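PDB 3VSN: Non-sulfated chondroitin lyase E66, which cleaves non-sulfated chondroitin as a polysaccharide lyase of the baculovirus envelope and is essential for oral infection of the insect host. Local coordinates for residues His83-Tyr88 / Pro145-Asn150; Thr178-Met183 / Ile219-Asn224; Asn191-Gly196 / Ile256-Thr261; Met195-Thr200 / Ala263-Tyr268; Asn224-Pro229 / Asp271-Thr276. One frame throughout, in Å; residues are numbered along the deposited sequence.

Interaction 1 (His83-Tyr88 / Pro145-Asn150); sequences HTLIGY and PEVFMN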
# COMPACT_ATOMS: atom_id res chain seq x y z
N HIS A 83 21.25 -14.56 -1.25
CA HIS A 83 20.35 -14.14 -0.17
C HIS A 83 20.61 -14.84 1.13
O HIS A 83 20.54 -14.23 2.19
CB HIS A 83 18.88 -14.32 -0.58
CG HIS A 83 18.39 -13.31 -1.58
ND1 HIS A 83 18.50 -11.99 -1.39
CD2 HIS A 83 17.75 -13.48 -2.81
CE1 HIS A 83 17.97 -11.34 -2.44
NE2 HIS A 83 17.51 -12.26 -3.31
N THR A 84 20.91 -16.14 1.06
CA THR A 84 21.17 -16.94 2.25
C THR A 84 22.46 -16.49 2.96
O THR A 84 22.49 -16.44 4.19
CB THR A 84 21.19 -18.44 1.91
OG1 THR A 84 19.98 -18.79 1.23
CG2 THR A 84 21.31 -19.29 3.16
N LEU A 85 23.49 -16.15 2.19
CA LEU A 85 24.72 -15.59 2.74
C LEU A 85 24.47 -14.27 3.47
O LEU A 85 24.98 -14.06 4.58
CB LEU A 85 25.79 -15.39 1.66
CG LEU A 85 26.57 -16.61 1.18
CD1 LEU A 85 27.44 -16.24 -0.01
CD2 LEU A 85 27.41 -17.21 2.30
N ILE A 86 23.69 -13.38 2.85
CA ILE A 86 23.32 -12.11 3.47
C ILE A 86 22.52 -12.37 4.76
O ILE A 86 22.79 -11.74 5.78
CB ILE A 86 22.55 -11.19 2.50
CG1 ILE A 86 23.47 -10.74 1.35
CG2 ILE A 86 21.98 -9.97 3.23
CD1 ILE A 86 22.74 -10.17 0.15
N GLY A 87 21.58 -13.31 4.70
CA GLY A 87 20.81 -13.70 5.89
C GLY A 87 21.70 -14.17 7.04
O GLY A 87 21.44 -13.86 8.21
N TYR A 88 22.75 -14.92 6.71
CA TYR A 88 23.72 -15.38 7.70
C TYR A 88 24.58 -14.25 8.26
O TYR A 88 24.97 -14.29 9.43
CB TYR A 88 24.59 -16.50 7.14
CG TYR A 88 24.06 -17.91 7.38
CD1 TYR A 88 23.64 -18.71 6.32
CD2 TYR A 88 23.97 -18.42 8.68
CE1 TYR A 88 23.16 -19.99 6.55
CE2 TYR A 88 23.49 -19.70 8.91
CZ TYR A 88 23.08 -20.48 7.84
OH TYR A 88 22.61 -21.75 8.07
N PRO A 145 26.69 -8.01 -5.47
CA PRO A 145 27.47 -6.94 -4.84
C PRO A 145 27.06 -6.68 -3.38
O PRO A 145 27.91 -6.31 -2.56
CB PRO A 145 27.17 -5.73 -5.71
CG PRO A 145 26.90 -6.32 -7.06
CD PRO A 145 26.09 -7.55 -6.74
N GLU A 146 25.79 -6.90 -3.06
CA GLU A 146 25.30 -6.82 -1.68
C GLU A 146 25.92 -7.89 -0.78
O GLU A 146 26.15 -7.65 0.41
CB GLU A 146 23.77 -6.87 -1.63
CG GLU A 146 23.11 -5.61 -2.18
CD GLU A 146 21.61 -5.72 -2.39
OE1 GLU A 146 21.05 -6.85 -2.36
OE2 GLU A 146 20.97 -4.67 -2.60
N VAL A 147 26.21 -9.07 -1.35
CA VAL A 147 26.89 -10.14 -0.62
C VAL A 147 28.30 -9.70 -0.20
O VAL A 147 28.67 -9.83 0.96
CB VAL A 147 26.97 -11.45 -1.44
CG1 VAL A 147 27.79 -12.51 -0.71
CG2 VAL A 147 25.57 -11.98 -1.73
N PHE A 148 29.06 -9.17 -1.16
CA PHE A 148 30.40 -8.65 -0.90
C PHE A 148 30.37 -7.62 0.23
O PHE A 148 31.16 -7.70 1.17
CB PHE A 148 30.99 -8.01 -2.17
CG PHE A 148 31.57 -9.01 -3.13
CD1 PHE A 148 32.93 -9.33 -3.09
CD2 PHE A 148 30.77 -9.62 -4.10
CE1 PHE A 148 33.47 -10.24 -3.98
CE2 PHE A 148 31.31 -10.54 -4.99
CZ PHE A 148 32.67 -10.85 -4.93
N MET A 149 29.43 -6.68 0.13
CA MET A 149 29.31 -5.61 1.12
C MET A 149 28.96 -6.14 2.52
O MET A 149 29.62 -5.80 3.49
CB MET A 149 28.28 -4.58 0.66
CG MET A 149 28.12 -3.41 1.61
SD MET A 149 26.96 -2.19 0.98
CE MET A 149 27.12 -0.92 2.22
N ASN A 150 27.92 -6.98 2.60
CA ASN A 150 27.47 -7.53 3.88
C ASN A 150 28.55 -8.37 4.59
O ASN A 150 28.79 -8.19 5.78
CB ASN A 150 26.18 -8.33 3.73
CG ASN A 150 24.95 -7.44 3.62
OD1 ASN A 150 24.64 -6.91 2.55
ND2 ASN A 150 24.24 -7.28 4.73
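Ile86 and Val147 are the residues whose CA atoms come nearest between two helical segments that run in nearly the same direction, their axes 9.2 Å apart and inclined by 21°. Ile86 does most of the touching. Its CG1 branch lies anti to the carbonyl carbon (chi1 -66°), and the nearly extended second torsion (164°) carries CD1 across to the other helix. There CD1 rests against Val147 CG2 at 3.8 Å and against Glu146 CB at 3.9 Å. The other branch of Ile86, CG2, packs on the side-chain amide group of Asn150. Val147 divides its two methyls between neighbours on the facing helix. CG2 takes Ile86, while CG1 meets Leu85 CD1 at 3.8 Å. The two helices thus meet mainly through methyl and methylene groups, with the Asn150 amide group at one end. Glu146 gives only the foot of its side chain to this packing. Its chain is extended beyond CG, and its carboxylate forms salt bridges with Arg194 and Lys49. This buried acid is therefore paired on both oxygens, which would favour its charged form. Leu85 also leans on Ile116 of helix 103-119, and Asn150 on Phe38 and Leu42 of helix 29-48. The contact is buried helix-to-helix packing between 75-93 and 138-154, characteristic of the alpha/alpha-toroid that forms the N-terminal domain of family 8 polysaccharide lyases.

Interaction 2 (Thr178-Met183 / Ile219-Asn224); sequences TAVNSM and IQEILN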
# COMPACT_ATOMS: atom_id res chain seq x y z
N THR A 178 31.13 1.25 -12.27
CA THR A 178 30.53 2.50 -11.83
C THR A 178 29.26 2.18 -11.04
O THR A 178 28.86 1.02 -10.95
CB THR A 178 30.17 3.45 -13.00
OG1 THR A 178 28.99 2.97 -13.66
CG2 THR A 178 31.32 3.56 -14.01
N ALA A 179 28.62 3.22 -10.49
CA ALA A 179 27.37 3.06 -9.76
C ALA A 179 26.20 2.56 -10.62
O ALA A 179 25.24 1.98 -10.10
CB ALA A 179 27.00 4.38 -9.09
N VAL A 180 26.30 2.78 -11.93
CA VAL A 180 25.18 2.51 -12.85
C VAL A 180 25.52 1.58 -14.02
O VAL A 180 24.71 1.41 -14.94
CB VAL A 180 24.55 3.82 -13.38
CG1 VAL A 180 23.91 4.61 -12.24
CG2 VAL A 180 25.58 4.67 -14.11
N ASN A 181 26.71 0.98 -13.98
CA ASN A 181 27.14 0.09 -15.05
C ASN A 181 27.58 -1.26 -14.51
O ASN A 181 28.33 -1.33 -13.53
CB ASN A 181 28.29 0.73 -15.85
CG ASN A 181 27.85 1.95 -16.64
OD1 ASN A 181 27.25 1.83 -17.71
ND2 ASN A 181 28.15 3.13 -16.12
N SER A 182 27.08 -2.32 -15.13
CA SER A 182 27.48 -3.68 -14.77
C SER A 182 27.40 -4.59 -15.98
O SER A 182 26.38 -4.63 -16.67
CB SER A 182 26.60 -4.21 -13.64
OG SER A 182 26.95 -5.55 -13.31
N MET A 183 28.49 -5.32 -16.21
CA MET A 183 28.60 -6.32 -17.29
C MET A 183 28.15 -5.79 -18.66
O MET A 183 27.46 -6.47 -19.41
CB MET A 183 27.84 -7.61 -16.91
CG MET A 183 28.13 -8.11 -15.50
SD MET A 183 27.49 -9.76 -15.13
CE MET A 183 25.72 -9.52 -15.32
N ILE A 219 26.82 8.34 -9.73
CA ILE A 219 26.20 8.74 -8.46
C ILE A 219 25.24 9.92 -8.68
O ILE A 219 24.17 9.98 -8.07
CB ILE A 219 27.26 9.05 -7.38
CG1 ILE A 219 28.03 7.77 -6.99
CG2 ILE A 219 26.66 9.71 -6.15
CD1 ILE A 219 27.24 6.76 -6.17
N GLN A 220 25.62 10.85 -9.56
CA GLN A 220 24.77 11.98 -9.92
C GLN A 220 23.45 11.53 -10.55
O GLN A 220 22.40 12.11 -10.29
CB GLN A 220 25.51 12.96 -10.85
CG GLN A 220 26.62 13.74 -10.16
CD GLN A 220 26.10 14.83 -9.24
OE1 GLN A 220 26.42 14.86 -8.05
NE2 GLN A 220 25.29 15.73 -9.78
N GLU A 221 23.51 10.48 -11.38
CA GLU A 221 22.31 9.89 -11.96
C GLU A 221 21.39 9.30 -10.87
O GLU A 221 20.17 9.50 -10.91
CB GLU A 221 22.67 8.81 -12.99
CG GLU A 221 23.30 9.36 -14.26
CD GLU A 221 23.68 8.28 -15.26
OE1 GLU A 221 23.31 7.10 -15.07
OE2 GLU A 221 24.35 8.62 -16.25
N ILE A 222 21.99 8.61 -9.91
CA ILE A 222 21.25 8.01 -8.80
C ILE A 222 20.63 9.08 -7.90
O ILE A 222 19.47 8.95 -7.49
CB ILE A 222 22.12 7.02 -7.98
CG1 ILE A 222 22.44 5.78 -8.83
CG2 ILE A 222 21.41 6.60 -6.69
CD1 ILE A 222 23.50 4.88 -8.25
N LEU A 223 21.39 10.14 -7.61
CA LEU A 223 20.88 11.26 -6.81
C LEU A 223 19.62 11.88 -7.43
O LEU A 223 18.69 12.26 -6.71
CB LEU A 223 21.95 12.33 -6.59
CG LEU A 223 23.19 11.96 -5.77
CD1 LEU A 223 24.16 13.13 -5.73
CD2 LEU A 223 22.83 11.51 -4.36
N ASN A 224 19.60 11.95 -8.75
CA ASN A 224 18.41 12.39 -9.48
C ASN A 224 17.26 11.40 -9.30
O ASN A 224 16.13 11.80 -9.01
CB ASN A 224 18.73 12.58 -10.96
CG ASN A 224 17.87 13.64 -11.61
OD1 ASN A 224 16.95 13.34 -12.37
ND2 ASN A 224 18.16 14.90 -11.31
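Ile222 meets both Ala179 and Val180, and its side chain can be followed outward from the helix. CB points at the loop but makes no close contact with it. Next comes CG1, anti to the carbonyl carbon (chi1 -68°), which lies 3.9 Å from Val180 CG1. These two side chains run antiparallel alongside each other. The nearly extended second torsion then takes CD1 to Ala179, where it sits 3.6 Å from Ala179 CB and 3.9 Å from Ala179 O. Ile219, one turn earlier, brings its own CD1 to the same methyl, 3.8 Å from Ala179 CB. Both isoleucine tips converge on this one methyl. The loop is shaped by an ST turn: Thr178 OG1 accepts a hydrogen bond from Val180 N and a second from Asn181 ND2, the latter 2.6 Å long and close to the amide plane. This turn leads into the short strand 181-182 and presents Ala179 and Val180 to helix 217-225, within the helical domain of the lyase. The Glu221 chain comes in roughly perpendicular to Val180. Glu221 is extended beyond CG, and its OE1 lies 3.5 Å from Val180 CG2, at the more exposed margin of the contact. Ser192 of helix 189-205 touches both Val180 and Ile222, while Tyr199 of that helix packs on Ala179.

Interaction 3 (Asn191-Gly196 / Ile256-Thr261); sequences NSMRMG and INSYFT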
# COMPACT_ATOMS: atom_id res chain seq x y z
N ASN A 191 16.97 -0.75 -10.14
CA ASN A 191 18.27 -1.42 -10.28
C ASN A 191 19.42 -0.54 -9.81
O ASN A 191 20.26 -0.98 -9.03
CB ASN A 191 18.50 -1.87 -11.73
CG ASN A 191 17.53 -2.95 -12.19
OD1 ASN A 191 17.01 -3.73 -11.39
ND2 ASN A 191 17.29 -3.00 -13.49
N SER A 192 19.44 0.71 -10.27
CA SER A 192 20.52 1.65 -9.94
C SER A 192 20.53 2.01 -8.45
O SER A 192 21.59 2.20 -7.87
CB SER A 192 20.46 2.90 -10.82
OG SER A 192 19.48 3.83 -10.37
N MET A 193 19.35 2.08 -7.84
CA MET A 193 19.26 2.37 -6.41
C MET A 193 19.91 1.27 -5.56
O MET A 193 20.56 1.57 -4.56
CB MET A 193 17.81 2.61 -5.98
CG MET A 193 17.23 3.90 -6.55
SD MET A 193 15.63 4.36 -5.84
CE MET A 193 14.52 3.42 -6.88
N ARG A 194 19.74 0.02 -5.98
CA ARG A 194 20.40 -1.12 -5.34
C ARG A 194 21.91 -1.06 -5.52
O ARG A 194 22.66 -1.15 -4.55
CB ARG A 194 19.87 -2.45 -5.90
CG ARG A 194 18.38 -2.70 -5.67
CD ARG A 194 18.05 -3.00 -4.21
NE ARG A 194 18.55 -4.30 -3.75
CZ ARG A 194 17.95 -5.46 -3.98
NH1 ARG A 194 16.81 -5.51 -4.66
NH2 ARG A 194 18.49 -6.58 -3.52
N MET A 195 22.34 -0.87 -6.77
CA MET A 195 23.76 -0.88 -7.16
C MET A 195 24.62 0.19 -6.48
O MET A 195 25.77 -0.07 -6.13
CB MET A 195 23.89 -0.72 -8.67
CG MET A 195 23.34 -1.88 -9.47
SD MET A 195 22.91 -1.39 -11.15
CE MET A 195 24.52 -1.15 -11.90
N GLY A 196 24.06 1.38 -6.30
CA GLY A 196 24.81 2.50 -5.76
C GLY A 196 25.33 2.30 -4.35
O GLY A 196 26.36 2.87 -3.98
N ILE A 256 8.46 0.21 -2.33
CA ILE A 256 8.66 -0.92 -1.42
C ILE A 256 9.96 -1.67 -1.70
O ILE A 256 10.70 -2.01 -0.77
CB ILE A 256 7.45 -1.89 -1.42
CG1 ILE A 256 6.23 -1.24 -0.76
CG2 ILE A 256 7.79 -3.20 -0.72
CD1 ILE A 256 4.92 -1.96 -1.00
N ASN A 257 10.25 -1.90 -2.98
CA ASN A 257 11.42 -2.69 -3.39
C ASN A 257 12.77 -2.07 -3.09
O ASN A 257 13.74 -2.78 -2.82
CB ASN A 257 11.34 -3.03 -4.88
CG ASN A 257 10.66 -4.35 -5.15
OD1 ASN A 257 11.18 -5.41 -4.79
ND2 ASN A 257 9.50 -4.29 -5.78
N SER A 258 12.83 -0.74 -3.12
CA SER A 258 14.11 -0.06 -2.94
C SER A 258 14.17 0.83 -1.70
O SER A 258 15.20 1.46 -1.43
CB SER A 258 14.50 0.71 -4.21
OG SER A 258 14.84 -0.19 -5.25
N TYR A 259 13.09 0.84 -0.92
CA TYR A 259 13.03 1.68 0.29
C TYR A 259 14.23 1.54 1.23
O TYR A 259 14.72 2.54 1.75
CB TYR A 259 11.73 1.46 1.08
CG TYR A 259 11.49 2.52 2.13
CD1 TYR A 259 12.02 2.39 3.42
CD2 TYR A 259 10.73 3.65 1.84
CE1 TYR A 259 11.80 3.37 4.38
CE2 TYR A 259 10.51 4.63 2.80
CZ TYR A 259 11.05 4.48 4.07
OH TYR A 259 10.83 5.45 5.02
N PHE A 260 14.70 0.31 1.44
CA PHE A 260 15.79 0.08 2.39
C PHE A 260 17.08 0.82 2.02
O PHE A 260 17.90 1.12 2.89
CB PHE A 260 16.05 -1.42 2.60
CG PHE A 260 16.95 -2.04 1.56
CD1 PHE A 260 16.44 -2.40 0.32
CD2 PHE A 260 18.30 -2.25 1.83
CE1 PHE A 260 17.27 -2.97 -0.64
CE2 PHE A 260 19.13 -2.82 0.87
CZ PHE A 260 18.61 -3.17 -0.37
N THR A 261 17.26 1.11 0.73
CA THR A 261 18.46 1.82 0.26
C THR A 261 18.48 3.29 0.70
O THR A 261 19.55 3.89 0.78
CB THR A 261 18.63 1.78 -1.28
OG1 THR A 261 17.62 2.60 -1.90
CG2 THR A 261 18.55 0.35 -1.81
O HOH W 1 15.11 -3.12 -5.90
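Arg194 meets the edge of Phe260 nearly perpendicularly, the guanidinium and ring planes 71° apart. The arginine comes to the rim of the ring. Arg194 NE lies near the ring plane, 3.6 Å from Phe260 CZ, and CD sits beside CE1 of the same ring. This is an edge approach, not a cation-pi stack over the face. Bends at the second and third torsions of Arg194 (-71° and -70°) fold its chain back to this edge. One face of the Phe260 ring is taken by its sequence neighbour, Thr261 CG2, offset toward the rim. Met193 reaches the other part of the segment. It bends at its third torsion and lays CE against Ser258 CB at 3.8 Å. Thr261 CG2 points to the backbone of helix 189-205, 3.6 Å from Met193 O. Thr261 OG1 instead turns back to Ser258 O at 2.7 Å, in the carbonyl plane. Ser258 O also accepts from Thr261 N, so two donors hold the turn at Ser258-Thr261. A water lies at the edge of the guanidinium, in its plane. It accepts from Arg194 NH1 at 3.2 Å and has a weak link to Asn257 O. Asn191, a catalytic residue, lies on the same helical segment, and Met193 packs close to the proton donor Tyr254. Arg194 also forms salt bridges with Glu146 and Glu51. Its buried positive charge is thus probably well compensated, and the guanidinium links helix 189-205, which carries Asn191, to helix 138-154 through Glu146.

Interaction 4 (Met195-Thr200 / Ala263-Tyr268); sequences MGVPYT and AYYTYY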
# COMPACT_ATOMS: atom_id res chain seq x y z
N MET A 195 22.34 -0.87 -6.77
CA MET A 195 23.76 -0.88 -7.16
C MET A 195 24.62 0.19 -6.48
O MET A 195 25.77 -0.07 -6.13
CB MET A 195 23.89 -0.72 -8.67
CG MET A 195 23.34 -1.88 -9.47
SD MET A 195 22.91 -1.39 -11.15
CE MET A 195 24.52 -1.15 -11.90
N GLY A 196 24.06 1.38 -6.30
CA GLY A 196 24.81 2.50 -5.76
C GLY A 196 25.33 2.30 -4.35
O GLY A 196 26.36 2.87 -3.98
N VAL A 197 24.62 1.50 -3.56
CA VAL A 197 24.99 1.27 -2.15
C VAL A 197 26.31 0.48 -2.00
O VAL A 197 27.24 0.98 -1.36
CB VAL A 197 23.83 0.63 -1.34
CG1 VAL A 197 24.27 0.35 0.09
CG2 VAL A 197 22.61 1.54 -1.34
N PRO A 198 26.39 -0.74 -2.58
CA PRO A 198 27.68 -1.44 -2.52
C PRO A 198 28.77 -0.78 -3.36
O PRO A 198 29.95 -0.87 -3.01
CB PRO A 198 27.36 -2.84 -3.04
CG PRO A 198 26.10 -2.69 -3.83
CD PRO A 198 25.33 -1.62 -3.12
N TYR A 199 28.39 -0.12 -4.46
CA TYR A 199 29.39 0.62 -5.24
C TYR A 199 30.06 1.71 -4.42
O TYR A 199 31.30 1.79 -4.40
CB TYR A 199 28.82 1.21 -6.54
CG TYR A 199 29.85 2.09 -7.24
CD1 TYR A 199 30.87 1.52 -8.00
CD2 TYR A 199 29.82 3.48 -7.10
CE1 TYR A 199 31.83 2.31 -8.62
CE2 TYR A 199 30.77 4.28 -7.72
CZ TYR A 199 31.77 3.69 -8.48
OH TYR A 199 32.71 4.47 -9.09
N THR A 200 29.27 2.54 -3.75
CA THR A 200 29.80 3.61 -2.90
C THR A 200 30.75 3.04 -1.84
O THR A 200 31.84 3.58 -1.63
CB THR A 200 28.68 4.43 -2.23
OG1 THR A 200 27.91 5.08 -3.24
CG2 THR A 200 29.26 5.49 -1.30
N ALA A 263 18.03 4.97 3.49
CA ALA A 263 18.83 5.25 4.69
C ALA A 263 20.33 5.32 4.39
O ALA A 263 21.05 6.11 5.01
CB ALA A 263 18.55 4.22 5.77
N TYR A 264 20.79 4.50 3.45
CA TYR A 264 22.20 4.49 3.04
C TYR A 264 22.58 5.79 2.32
O TYR A 264 23.59 6.42 2.67
CB TYR A 264 22.51 3.28 2.15
CG TYR A 264 22.38 1.96 2.88
CD1 TYR A 264 23.48 1.37 3.50
CD2 TYR A 264 21.15 1.30 2.95
CE1 TYR A 264 23.37 0.16 4.17
CE2 TYR A 264 21.03 0.09 3.61
CZ TYR A 264 22.14 -0.47 4.22
OH TYR A 264 22.02 -1.67 4.89
N TYR A 265 21.78 6.18 1.33
CA TYR A 265 22.03 7.41 0.58
C TYR A 265 21.96 8.67 1.44
O TYR A 265 22.74 9.61 1.25
CB TYR A 265 21.09 7.52 -0.62
CG TYR A 265 21.37 6.49 -1.69
CD1 TYR A 265 22.59 6.50 -2.39
CD2 TYR A 265 20.44 5.50 -2.00
CE1 TYR A 265 22.86 5.55 -3.36
CE2 TYR A 265 20.71 4.55 -2.98
CZ TYR A 265 21.92 4.58 -3.65
OH TYR A 265 22.18 3.64 -4.62
N THR A 266 21.03 8.67 2.40
CA THR A 266 20.93 9.75 3.38
C THR A 266 22.19 9.81 4.26
O THR A 266 22.70 10.89 4.55
CB THR A 266 19.64 9.64 4.21
OG1 THR A 266 18.51 9.82 3.34
CG2 THR A 266 19.59 10.71 5.31
N TYR A 267 22.69 8.64 4.66
CA TYR A 267 23.94 8.58 5.42
C TYR A 267 25.12 9.06 4.57
O TYR A 267 25.90 9.90 5.01
CB TYR A 267 24.22 7.16 5.95
CG TYR A 267 25.49 7.12 6.78
CD1 TYR A 267 26.75 7.03 6.17
CD2 TYR A 267 25.45 7.21 8.17
CE1 TYR A 267 27.91 7.02 6.91
CE2 TYR A 267 26.62 7.19 8.92
CZ TYR A 267 27.84 7.09 8.29
OH TYR A 267 29.00 7.08 9.02
N TYR A 268 25.23 8.51 3.36
CA TYR A 268 26.32 8.83 2.43
C TYR A 268 26.38 10.30 2.04
O TYR A 268 27.44 10.93 2.10
CB TYR A 268 26.16 8.03 1.13
CG TYR A 268 26.50 6.55 1.14
CD1 TYR A 268 27.51 6.03 1.95
CD2 TYR A 268 25.82 5.68 0.29
CE1 TYR A 268 27.82 4.68 1.93
CE2 TYR A 268 26.12 4.33 0.26
CZ TYR A 268 27.12 3.83 1.08
OH TYR A 268 27.40 2.49 1.03
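Gly196 O is gripped twice from within its own helix, by Thr200 N and by Thr200 OG1 at 2.8 Å, which reach it from opposite faces of the carbonyl plane. With its hydroxyl turned back in this way, Thr200 presents its methyl to the other helix. OG1 lies beside the backbone N (chi1 -63°), which leaves CG2 anti to that N. CG2 stands over the centre of the Tyr268 ring, 3.4 Å from the ring centroid. This is a close CH-pi contact, almost along the ring normal. Tyr268 then reaches on to the backbone. Its OH donates to Val197 O at 2.8 Å, tilted 27° from the carbonyl plane. Val197 spreads its methyls between two more tyrosines. CG1 sits over one face of Tyr264, 3.6 Å from its CD1, and CG2 packs 3.9 Å from Tyr265 CZ. Gly196 CA lies at the edge of the Tyr265 ring, near its plane, 3.1 Å from Tyr265 OH. That hydroxyl is hydrogen-bonded to Met193 O. The helix is kinked at Pro198, whose N has no bond to the turn before. The helical segments cross at 42°, their axes 10.2 Å apart, in the alpha/alpha-toroid domain. Met149 of helix 138-154 packs on Val197 and Tyr268, helix 217-225 touches Thr200 and Tyr265, and Leu210 of helix 210-214 meets both Thr200 and Tyr268.

Interaction 5 (Asn224-Pro229 / Asp271-Thr276); sequences NTIAFP and DEVINT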
# COMPACT_ATOMS: atom_id res chain seq x y z
N ASN A 224 19.60 11.95 -8.75
CA ASN A 224 18.41 12.39 -9.48
C ASN A 224 17.26 11.40 -9.30
O ASN A 224 16.13 11.80 -9.01
CB ASN A 224 18.73 12.58 -10.96
CG ASN A 224 17.87 13.64 -11.61
OD1 ASN A 224 16.95 13.34 -12.37
ND2 ASN A 224 18.16 14.90 -11.31
N THR A 225 17.58 10.12 -9.46
CA THR A 225 16.59 9.04 -9.33
C THR A 225 15.93 9.02 -7.94
O THR A 225 14.72 8.79 -7.83
CB THR A 225 17.22 7.67 -9.69
OG1 THR A 225 17.65 7.69 -11.05
CG2 THR A 225 16.22 6.52 -9.50
N ILE A 226 16.72 9.28 -6.90
CA ILE A 226 16.22 9.19 -5.51
C ILE A 226 15.67 10.50 -4.94
O ILE A 226 15.26 10.54 -3.77
CB ILE A 226 17.30 8.64 -4.53
CG1 ILE A 226 18.50 9.59 -4.44
CG2 ILE A 226 17.71 7.22 -4.92
CD1 ILE A 226 19.46 9.29 -3.31
N ALA A 227 15.66 11.56 -5.74
CA ALA A 227 15.20 12.87 -5.25
C ALA A 227 13.73 12.82 -4.83
O ALA A 227 13.35 13.39 -3.80
CB ALA A 227 15.44 13.95 -6.29
N PHE A 228 12.93 12.11 -5.62
CA PHE A 228 11.47 12.02 -5.43
C PHE A 228 10.80 13.38 -5.23
O PHE A 228 10.13 13.60 -4.22
CB PHE A 228 11.11 11.02 -4.32
CG PHE A 228 11.39 9.59 -4.68
CD1 PHE A 228 10.59 8.92 -5.60
CD2 PHE A 228 12.47 8.91 -4.12
CE1 PHE A 228 10.86 7.61 -5.95
CE2 PHE A 228 12.74 7.60 -4.47
CZ PHE A 228 11.93 6.94 -5.38
N PRO A 229 10.97 14.30 -6.21
CA PRO A 229 10.25 15.56 -6.11
C PRO A 229 8.76 15.30 -6.31
O PRO A 229 8.40 14.29 -6.92
CB PRO A 229 10.80 16.36 -7.30
CG PRO A 229 11.19 15.32 -8.30
CD PRO A 229 11.71 14.17 -7.48
N ASP A 271 21.07 14.84 4.36
CA ASP A 271 19.62 14.94 4.54
C ASP A 271 18.88 15.66 3.41
O ASP A 271 17.65 15.78 3.46
CB ASP A 271 19.30 15.63 5.87
CG ASP A 271 19.78 14.84 7.08
OD1 ASP A 271 19.60 13.61 7.10
OD2 ASP A 271 20.33 15.47 8.01
N GLU A 272 19.60 16.15 2.40
CA GLU A 272 18.98 16.92 1.32
C GLU A 272 18.71 16.12 0.05
O GLU A 272 17.93 16.55 -0.80
CB GLU A 272 19.81 18.18 1.00
CG GLU A 272 19.28 19.45 1.64
CD GLU A 272 19.37 19.45 3.16
OE1 GLU A 272 18.40 19.87 3.82
OE2 GLU A 272 20.43 19.02 3.69
N VAL A 273 19.33 14.95 -0.08
CA VAL A 273 19.23 14.16 -1.33
C VAL A 273 17.89 13.46 -1.60
O VAL A 273 17.57 13.18 -2.76
CB VAL A 273 20.41 13.17 -1.50
CG1 VAL A 273 21.74 13.92 -1.56
CG2 VAL A 273 20.42 12.11 -0.40
N ILE A 274 17.13 13.17 -0.56
CA ILE A 274 15.84 12.49 -0.72
C ILE A 274 14.69 13.31 -0.11
O ILE A 274 14.84 13.87 0.97
CB ILE A 274 15.86 11.08 -0.10
CG1 ILE A 274 16.91 10.20 -0.79
CG2 ILE A 274 14.49 10.42 -0.20
CD1 ILE A 274 17.16 8.86 -0.12
N ASN A 275 13.57 13.38 -0.82
CA ASN A 275 12.36 14.01 -0.29
C ASN A 275 11.74 13.15 0.82
O ASN A 275 10.71 12.49 0.62
CB ASN A 275 11.36 14.28 -1.43
CG ASN A 275 10.12 15.03 -0.98
OD1 ASN A 275 10.04 15.52 0.15
ND2 ASN A 275 9.14 15.14 -1.87
N THR A 276 12.38 13.17 1.99
CA THR A 276 12.01 12.33 3.13
C THR A 276 10.60 12.60 3.64
O THR A 276 9.87 11.67 3.97
CB THR A 276 13.05 12.44 4.27
OG1 THR A 276 14.31 11.93 3.81
CG2 THR A 276 12.63 11.63 5.50
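Ile226 and Ile274 begin the tight part of this contact. Their side chains meet at an angle, with Ile226 CD1 3.7 Å from Ile274 CG1. Ile274 CG1 also lies 3.4 Å from Ile226 O. Nearby the backbones come together. Ala227 CA approaches Val273 O at 3.5 Å in a nearly straight CA-H...O contact, and Asn275 N donates to Ala227 O at 3.0 Å. Asn275 closes this part with its side chain. Its CG stands anti to the backbone N (chi1 -175°), and ND2 donates to Phe228 O at 3.0 Å, with the acceptor in the amide plane. The other side is looser. Val273 CG2 comes only within 4.2 Å of Ile226 CD1, and the Ala227 methyl and the exposed Pro229 lie at the outer margin. Phe228, with positive phi just after helix 217-225, packs on the proton donor Tyr254. Asn275 OD1 serves as N-cap, accepting from Gly278 N at the start of helix 276-284. One asparagine therefore uses its backbone N-H and both ends of its amide. It joins the end of one helix to the beginning of another, and its cap probably offsets part of the second helix's dipole.

All five contacts lie in the helical domain. Interaction 1 comes first along the chain, and its segments close before the others open. Interactions 3 and 4 share Met195 and Gly196 on helix 189-205, with centres 9 Å apart. Their partners lie on or just beyond successive helices, 253-258 and 262-269. Interactions 2 and 5 share Asn224 and helix 217-225, their centres 15 Å apart. Interaction 2 alternates along the chain with interactions 3 and 4, as does interaction 5. Interaction 1 joins the cluster through the Glu146-Arg194 salt bridge to interaction 3 and through Met149 to interaction 4. Helix 189-205, which bears catalytic Asn191, is thus packed from several directions.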